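Local coordinates for 2-oxoadipate dioxygenase/decarboxylase, chloroplastic/amyloplastic (Oryza sativa, PDB 6W1K), which catalyses the iron(II)-dependent decarboxylation and hydroxylation of 2-oxoadipate to D-2-hydroxyglutarate in lysine catabolism, at residues S136-S147 with W165-L176. Numbering follows the deposited sequence.
Sequences SQDIIQKYIRTS and WEKPIYSDFQVL
Tyr143 reaches from helix 136-147 to the start of helix 170-176, and its hydroxyl joins two partners there. Tyr143 OH donates to Asp172 OD2 (2.8 Å). It also accepts from the backbone N of Ile169, the N-cap residue. The ring stands almost perpendicular to the Asp172 carboxylate, with planes 88° apart. Asp172 OD2 takes the hydroxyl on its anti lone pair and Lys142 NZ on its syn lone pair, the latter a 2.6 Å salt bridge. Lys142 bends at chi3, and its side chain crosses that of Asp172 at about a right angle. A phenylalanine in place of Tyr143 would probably leave Ile169 N without this acceptor and take one of the two donors from Asp172 OD2. Trp165 CB lies against Tyr143 CB (3.9 Å), and its five-membered ring sits oblique to the tyrosine ring. Farther along helix 136-147, Thr146 OG1 donates to Tyr143 O and accepts from Glu166 N (2.8 Å), which ties the loop to the helix. Beyond Asp172, Ile139 CD1 presses tightly on Val175 CG1 (3.5 Å). This helix pair, crossing at -136°, lies outside the active site of a glyoxalase-clan domain. Helix 181-189 packs on Tyr143 and Pro168. Phe173 carries helix 170-179 onto strand 258-271.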
ATOM      1  N   SER A 136      -1.039 -13.918  21.831  1.00 33.34           N
ATOM      2  CA  SER A 136      -1.309 -12.830  20.881  1.00 32.88           C
ATOM      3  C   SER A 136      -2.735 -12.883  20.354  1.00 31.56           C
ATOM      4  O   SER A 136      -3.347 -11.843  20.096  1.00 31.04           O
ATOM      5  CB  SER A 136      -0.335 -12.868  19.699  1.00 34.63           C
ATOM      6  OG  SER A 136       0.992 -12.643  20.148  1.00 35.08           O
ATOM      7  N   GLN A 137      -3.269 -14.081  20.118  1.00 31.45           N
ATOM      8  CA  GLN A 137      -4.671 -14.153  19.727  1.00 31.66           C
ATOM      9  C   GLN A 137      -5.551 -13.469  20.756  1.00 30.76           C
ATOM     10  O   GLN A 137      -6.526 -12.790  20.398  1.00 29.12           O
ATOM     11  CB  GLN A 137      -5.113 -15.604  19.536  1.00 32.66           C
ATOM     12  CG  GLN A 137      -4.437 -16.289  18.398  1.00 36.20           C
ATOM     13  CD  GLN A 137      -5.093 -17.603  18.039  1.00 40.15           C
ATOM     14  OE1 GLN A 137      -6.317 -17.704  17.950  1.00 39.98           O
ATOM     15  NE2 GLN A 137      -4.275 -18.618  17.815  1.00 41.20           N
ATOM     16  N   ASP A 138      -5.234 -13.640  22.047  1.00 33.68           N
ATOM     17  CA  ASP A 138      -6.091 -13.072  23.080  1.00 38.26           C
ATOM     18  C   ASP A 138      -5.935 -11.557  23.154  1.00 33.57           C
ATOM     19  O   ASP A 138      -6.896 -10.846  23.454  1.00 32.54           O
ATOM     20  CB  ASP A 138      -5.786 -13.669  24.451  1.00 49.30           C
ATOM     21  CG  ASP A 138      -6.255 -15.104  24.591  1.00 60.73           C
ATOM     22  OD1 ASP A 138      -6.992 -15.592  23.708  1.00 59.47           O
ATOM     23  OD2 ASP A 138      -5.869 -15.751  25.590  1.00 73.52           O
ATOM     24  N   ILE A 139      -4.728 -11.052  22.911  1.00 30.94           N
ATOM     25  CA  ILE A 139      -4.515  -9.614  22.912  1.00 30.52           C
ATOM     26  C   ILE A 139      -5.285  -8.978  21.756  1.00 29.08           C
ATOM     27  O   ILE A 139      -6.017  -7.996  21.928  1.00 29.43           O
ATOM     28  CB  ILE A 139      -3.010  -9.296  22.825  1.00 31.94           C
ATOM     29  CG1 ILE A 139      -2.293  -9.568  24.135  1.00 34.12           C
ATOM     30  CG2 ILE A 139      -2.813  -7.829  22.377  1.00 30.71           C
ATOM     31  CD1 ILE A 139      -0.791  -9.660  23.966  1.00 36.11           C
ATOM     32  N   ILE A 140      -5.175  -9.566  20.568  1.00 28.72           N
ATOM     33  CA  ILE A 140      -5.881  -9.010  19.422  1.00 28.91           C
ATOM     34  C   ILE A 140      -7.380  -9.088  19.642  1.00 29.11           C
ATOM     35  O   ILE A 140      -8.118  -8.137  19.344  1.00 26.75           O
ATOM     36  CB  ILE A 140      -5.449  -9.740  18.137  1.00 29.97           C
ATOM     37  CG1 ILE A 140      -4.019  -9.338  17.807  1.00 29.98           C
ATOM     38  CG2 ILE A 140      -6.390  -9.417  16.973  1.00 31.91           C
ATOM     39  CD1 ILE A 140      -3.302 -10.302  16.836  1.00 30.66           C
ATOM     40  N   GLN A 141      -7.856 -10.219  20.166  1.00 28.96           N
ATOM     41  CA  GLN A 141      -9.278 -10.373  20.434  1.00 32.01           C
ATOM     42  C   GLN A 141      -9.780  -9.314  21.408  1.00 30.06           C
ATOM     43  O   GLN A 141     -10.919  -8.849  21.289  1.00 30.25           O
ATOM     44  CB  GLN A 141      -9.568 -11.761  20.986  1.00 38.92           C
ATOM     45  CG  GLN A 141     -11.005 -12.151  20.931  1.00 50.60           C
ATOM     46  CD  GLN A 141     -11.536 -12.270  19.498  1.00 63.20           C
ATOM     47  OE1 GLN A 141     -10.843 -12.739  18.580  1.00 60.43           O
ATOM     48  NE2 GLN A 141     -12.779 -11.826  19.303  1.00 63.08           N
ATOM     49  N   LYS A 142      -8.965  -8.955  22.408  1.00 29.32           N
ATOM     50  CA  LYS A 142      -9.372  -7.923  23.360  1.00 29.17           C
ATOM     51  C   LYS A 142      -9.650  -6.608  22.638  1.00 28.01           C
ATOM     52  O   LYS A 142     -10.658  -5.934  22.897  1.00 27.30           O
ATOM     53  CB  LYS A 142      -8.293  -7.717  24.434  1.00 32.89           C
ATOM     54  CG  LYS A 142      -8.558  -6.508  25.355  1.00 38.71           C
ATOM     55  CD  LYS A 142      -7.527  -6.379  26.480  1.00 44.06           C
ATOM     56  CE  LYS A 142      -6.155  -5.997  25.936  1.00 44.34           C
ATOM     57  NZ  LYS A 142      -5.208  -5.571  27.040  1.00 43.98           N
ATOM     58  N   TYR A 143      -8.735  -6.198  21.759  1.00 26.09           N
ATOM     59  CA  TYR A 143      -8.942  -4.933  21.065  1.00 25.67           C
ATOM     60  C   TYR A 143     -10.103  -5.023  20.091  1.00 26.66           C
ATOM     61  O   TYR A 143     -10.923  -4.092  20.014  1.00 27.39           O
ATOM     62  CB  TYR A 143      -7.662  -4.512  20.374  1.00 25.60           C
ATOM     63  CG  TYR A 143      -6.662  -4.063  21.384  1.00 27.31           C
ATOM     64  CD1 TYR A 143      -6.768  -2.822  21.984  1.00 28.51           C
ATOM     65  CD2 TYR A 143      -5.667  -4.890  21.807  1.00 27.70           C
ATOM     66  CE1 TYR A 143      -5.879  -2.400  22.930  1.00 30.40           C
ATOM     67  CE2 TYR A 143      -4.769  -4.473  22.719  1.00 29.69           C
ATOM     68  CZ  TYR A 143      -4.874  -3.223  23.302  1.00 31.43           C
ATOM     69  OH  TYR A 143      -4.000  -2.786  24.275  1.00 33.13           O
ATOM     70  N   ILE A 144     -10.222  -6.145  19.376  1.00 25.63           N
ATOM     71  CA  ILE A 144     -11.354  -6.324  18.468  1.00 27.85           C
ATOM     72  C   ILE A 144     -12.675  -6.180  19.235  1.00 27.53           C
ATOM     73  O   ILE A 144     -13.628  -5.567  18.748  1.00 26.29           O
ATOM     74  CB  ILE A 144     -11.271  -7.686  17.754  1.00 30.12           C
ATOM     75  CG1 ILE A 144     -10.129  -7.759  16.723  1.00 33.61           C
ATOM     76  CG2 ILE A 144     -12.592  -8.021  17.079  1.00 29.07           C
ATOM     77  CD1 ILE A 144     -10.072  -6.663  15.791  1.00 35.16           C
ATOM     78  N   ARG A 145     -12.755  -6.752  20.444  1.00 30.06           N
ATOM     79  CA  ARG A 145     -13.972  -6.596  21.240  1.00 36.11           C
ATOM     80  C   ARG A 145     -14.243  -5.125  21.571  1.00 29.96           C
ATOM     81  O   ARG A 145     -15.391  -4.674  21.503  1.00 31.03           O
ATOM     82  CB  ARG A 145     -13.906  -7.434  22.517  1.00 49.39           C
ATOM     83  CG  ARG A 145     -14.079  -8.945  22.249  1.00 64.22           C
ATOM     84  CD  ARG A 145     -15.404  -9.292  21.495  1.00 81.46           C
ATOM     85  NE  ARG A 145     -15.193  -9.670  20.086  1.00 86.29           N
ATOM     86  CZ  ARG A 145     -15.962  -9.276  19.067  1.00 83.03           C
ATOM     87  NH1 ARG A 145     -17.019  -8.488  19.282  1.00 83.20           N
ATOM     88  NH2 ARG A 145     -15.678  -9.671  17.826  1.00 81.83           N
ATOM     89  N   THR A 146     -13.196  -4.341  21.858  1.00 26.78           N
ATOM     90  CA  THR A 146     -13.408  -2.941  22.201  1.00 25.18           C
ATOM     91  C   THR A 146     -13.920  -2.113  21.026  1.00 24.78           C
ATOM     92  O   THR A 146     -14.450  -1.011  21.246  1.00 24.92           O
ATOM     93  CB  THR A 146     -12.134  -2.258  22.753  1.00 25.63           C
ATOM     94  OG1 THR A 146     -11.191  -1.946  21.721  1.00 25.33           O
ATOM     95  CG2 THR A 146     -11.448  -3.104  23.820  1.00 27.03           C
ATOM     96  N   SER A 147     -13.765  -2.618  19.805  1.00 24.64           N
ATOM     97  CA  SER A 147     -14.081  -1.918  18.554  1.00 25.54           C
ATOM     98  C   SER A 147     -15.520  -2.089  18.127  1.00 25.59           C
ATOM     99  O   SER A 147     -15.995  -1.331  17.279  1.00 25.32           O
ATOM    100  CB  SER A 147     -13.149  -2.438  17.451  1.00 27.16           C
ATOM    101  OG  SER A 147     -13.277  -1.697  16.243  1.00 29.47           O
ATOM    102  N   TRP A 165     -10.619   0.353  17.621  1.00 24.62           N
ATOM    103  CA  TRP A 165     -10.423  -0.197  18.954  1.00 23.85           C
ATOM    104  C   TRP A 165      -9.839   0.831  19.920  1.00 24.55           C
ATOM    105  O   TRP A 165      -9.355   1.894  19.533  1.00 23.89           O
ATOM    106  CB  TRP A 165      -9.520  -1.404  18.888  1.00 23.60           C
ATOM    107  CG  TRP A 165      -8.322  -1.285  18.012  1.00 22.16           C
ATOM    108  CD1 TRP A 165      -7.149  -0.666  18.300  1.00 22.56           C
ATOM    109  CD2 TRP A 165      -8.193  -1.811  16.682  1.00 22.63           C
ATOM    110  NE1 TRP A 165      -6.273  -0.809  17.236  1.00 21.58           N
ATOM    111  CE2 TRP A 165      -6.908  -1.486  16.225  1.00 22.09           C
ATOM    112  CE3 TRP A 165      -9.033  -2.543  15.850  1.00 22.91           C
ATOM    113  CZ2 TRP A 165      -6.442  -1.876  14.956  1.00 22.75           C
ATOM    114  CZ3 TRP A 165      -8.569  -2.921  14.572  1.00 23.69           C
ATOM    115  CH2 TRP A 165      -7.301  -2.593  14.154  1.00 23.23           C
ATOM    116  N   GLU A 166      -9.855   0.487  21.203  1.00 25.77           N
ATOM    117  CA  GLU A 166      -9.314   1.408  22.186  1.00 30.04           C
ATOM    118  C   GLU A 166      -7.815   1.565  21.969  1.00 28.27           C
ATOM    119  O   GLU A 166      -7.160   0.697  21.400  1.00 27.08           O
ATOM    120  CB  GLU A 166      -9.587   0.924  23.611  1.00 39.17           C
ATOM    121  CG  GLU A 166      -8.843  -0.354  24.002  1.00 51.45           C
ATOM    122  CD  GLU A 166      -9.142  -0.768  25.452  1.00 65.08           C
ATOM    123  OE1 GLU A 166     -10.029  -0.143  26.078  1.00 62.28           O
ATOM    124  OE2 GLU A 166      -8.502  -1.720  25.961  1.00 65.03           O
ATOM    125  N   LYS A 167      -7.279   2.682  22.449  1.00 30.12           N
ATOM    126  CA  LYS A 167      -5.847   2.935  22.342  1.00 35.24           C
ATOM    127  C   LYS A 167      -5.099   1.809  23.043  1.00 32.80           C
ATOM    128  O   LYS A 167      -5.477   1.427  24.147  1.00 30.24           O
ATOM    129  CB  LYS A 167      -5.489   4.264  23.003  1.00 42.49           C
ATOM    130  CG  LYS A 167      -4.280   4.972  22.418  1.00 50.57           C
ATOM    131  CD  LYS A 167      -4.068   6.365  23.053  1.00 57.85           C
ATOM    132  CE  LYS A 167      -3.783   7.431  21.973  1.00 64.17           C
ATOM    133  NZ  LYS A 167      -2.687   8.411  22.354  1.00 67.84           N
ATOM    134  N   PRO A 168      -4.052   1.264  22.442  1.00 34.71           N
ATOM    135  CA  PRO A 168      -3.364   0.115  23.056  1.00 34.39           C
ATOM    136  C   PRO A 168      -2.493   0.514  24.230  1.00 33.89           C
ATOM    137  O   PRO A 168      -2.035   1.657  24.336  1.00 30.76           O
ATOM    138  CB  PRO A 168      -2.494  -0.428  21.921  1.00 35.80           C
ATOM    139  CG  PRO A 168      -2.792   0.400  20.726  1.00 37.28           C
ATOM    140  CD  PRO A 168      -3.528   1.611  21.112  1.00 36.48           C
ATOM    141  N   ILE A 169      -2.295  -0.451  25.158  1.00 35.37           N
ATOM    142  CA  ILE A 169      -1.303  -0.306  26.214  1.00 40.74           C
ATOM    143  C   ILE A 169       0.017  -0.834  25.678  1.00 33.83           C
ATOM    144  O   ILE A 169       0.061  -1.745  24.843  1.00 30.77           O
ATOM    145  CB  ILE A 169      -1.702  -1.019  27.526  1.00 53.44           C
ATOM    146  CG1 ILE A 169      -1.751  -2.526  27.304  1.00 50.77           C
ATOM    147  CG2 ILE A 169      -3.061  -0.508  27.999  1.00 69.47           C
ATOM    148  CD1 ILE A 169      -2.207  -3.302  28.487  1.00 49.82           C
ATOM    149  N   TYR A 170       1.105  -0.265  26.191  1.00 32.24           N
ATOM    150  CA  TYR A 170       2.423  -0.553  25.640  1.00 32.91           C
ATOM    151  C   TYR A 170       2.765  -2.033  25.786  1.00 32.05           C
ATOM    152  O   TYR A 170       3.348  -2.632  24.879  1.00 32.02           O
ATOM    153  CB  TYR A 170       3.489   0.310  26.347  1.00 33.53           C
ATOM    154  CG  TYR A 170       4.876   0.128  25.738  1.00 36.22           C
ATOM    155  CD1 TYR A 170       5.048   0.221  24.379  1.00 38.45           C
ATOM    156  CD2 TYR A 170       5.999  -0.151  26.522  1.00 39.11           C
ATOM    157  CE1 TYR A 170       6.302   0.030  23.788  1.00 40.74           C
ATOM    158  CE2 TYR A 170       7.261  -0.326  25.935  1.00 41.61           C
ATOM    159  CZ  TYR A 170       7.400  -0.243  24.567  1.00 45.36           C
ATOM    160  OH  TYR A 170       8.641  -0.415  23.978  1.00 50.77           O
ATOM    161  N   SER A 171       2.433  -2.628  26.935  1.00 33.57           N
ATOM    162  CA  SER A 171       2.747  -4.032  27.165  1.00 37.13           C
ATOM    163  C   SER A 171       2.177  -4.903  26.052  1.00 34.86           C
ATOM    164  O   SER A 171       2.812  -5.869  25.618  1.00 34.52           O
ATOM    165  CB  SER A 171       2.197  -4.490  28.510  1.00 43.73           C
ATOM    166  OG  SER A 171       0.799  -4.289  28.588  1.00 49.87           O
ATOM    167  N   ASP A 172       0.987  -4.575  25.568  1.00 32.72           N
ATOM    168  CA  ASP A 172       0.398  -5.399  24.518  1.00 31.78           C
ATOM    169  C   ASP A 172       1.147  -5.213  23.202  1.00 30.86           C
ATOM    170  O   ASP A 172       1.362  -6.178  22.454  1.00 30.75           O
ATOM    171  CB  ASP A 172      -1.077  -5.061  24.338  1.00 32.11           C
ATOM    172  CG  ASP A 172      -1.977  -5.591  25.475  1.00 32.32           C
ATOM    173  OD1 ASP A 172      -1.547  -6.488  26.228  1.00 34.33           O
ATOM    174  OD2 ASP A 172      -3.138  -5.110  25.575  1.00 32.14           O
ATOM    175  N   PHE A 173       1.493  -3.965  22.881  1.00 29.96           N
ATOM    176  CA  PHE A 173       2.322  -3.677  21.715  1.00 29.75           C
ATOM    177  C   PHE A 173       3.642  -4.437  21.802  1.00 30.78           C
ATOM    178  O   PHE A 173       4.094  -5.028  20.819  1.00 31.35           O
ATOM    179  CB  PHE A 173       2.549  -2.167  21.634  1.00 29.20           C
ATOM    180  CG  PHE A 173       3.420  -1.721  20.483  1.00 29.43           C
ATOM    181  CD1 PHE A 173       4.741  -1.418  20.681  1.00 29.93           C
ATOM    182  CD2 PHE A 173       2.889  -1.566  19.219  1.00 28.38           C
ATOM    183  CE1 PHE A 173       5.540  -0.981  19.614  1.00 29.90           C
ATOM    184  CE2 PHE A 173       3.666  -1.116  18.172  1.00 28.55           C
ATOM    185  CZ  PHE A 173       4.994  -0.837  18.364  1.00 29.06           C
ATOM    186  N   GLN A 174       4.249  -4.460  22.980  1.00 31.53           N
ATOM    187  CA  GLN A 174       5.506  -5.172  23.156  1.00 34.80           C
ATOM    188  C   GLN A 174       5.358  -6.654  22.823  1.00 35.23           C
ATOM    189  O   GLN A 174       6.205  -7.228  22.132  1.00 35.35           O
ATOM    190  CB  GLN A 174       6.001  -5.010  24.587  1.00 38.99           C
ATOM    191  CG  GLN A 174       6.850  -3.803  24.858  1.00 44.40           C
ATOM    192  CD  GLN A 174       7.258  -3.767  26.323  1.00 50.96           C
ATOM    193  OE1 GLN A 174       6.397  -3.810  27.214  1.00 48.94           O
ATOM    194  NE2 GLN A 174       8.566  -3.737  26.585  1.00 50.55           N
ATOM    195  N   VAL A 175       4.317  -7.305  23.360  1.00 35.78           N
ATOM    196  CA  VAL A 175       4.116  -8.740  23.132  1.00 36.17           C
ATOM    197  C   VAL A 175       3.900  -9.029  21.646  1.00 34.81           C
ATOM    198  O   VAL A 175       4.463  -9.984  21.089  1.00 34.04           O
ATOM    199  CB  VAL A 175       2.932  -9.244  23.979  1.00 39.38           C
ATOM    200  CG1 VAL A 175       2.541 -10.651  23.571  1.00 39.03           C
ATOM    201  CG2 VAL A 175       3.276  -9.199  25.469  1.00 40.54           C
ATOM    202  N   LEU A 176       3.070  -8.231  20.985  1.00 32.70           N
ATOM    203  CA  LEU A 176       2.839  -8.460  19.552  1.00 32.39           C
ATOM    204  C   LEU A 176       4.104  -8.208  18.746  1.00 32.85           C
ATOM    205  O   LEU A 176       4.431  -8.978  17.835  1.00 33.17           O
ATOM    206  CB  LEU A 176       1.714  -7.570  19.061  1.00 31.35           C
ATOM    207  CG  LEU A 176       0.306  -7.936  19.524  1.00 31.59           C
ATOM    208  CD1 LEU A 176      -0.668  -6.937  18.853  1.00 30.70           C
ATOM    209  CD2 LEU A 176      -0.064  -9.381  19.207  1.00 32.56           C
TER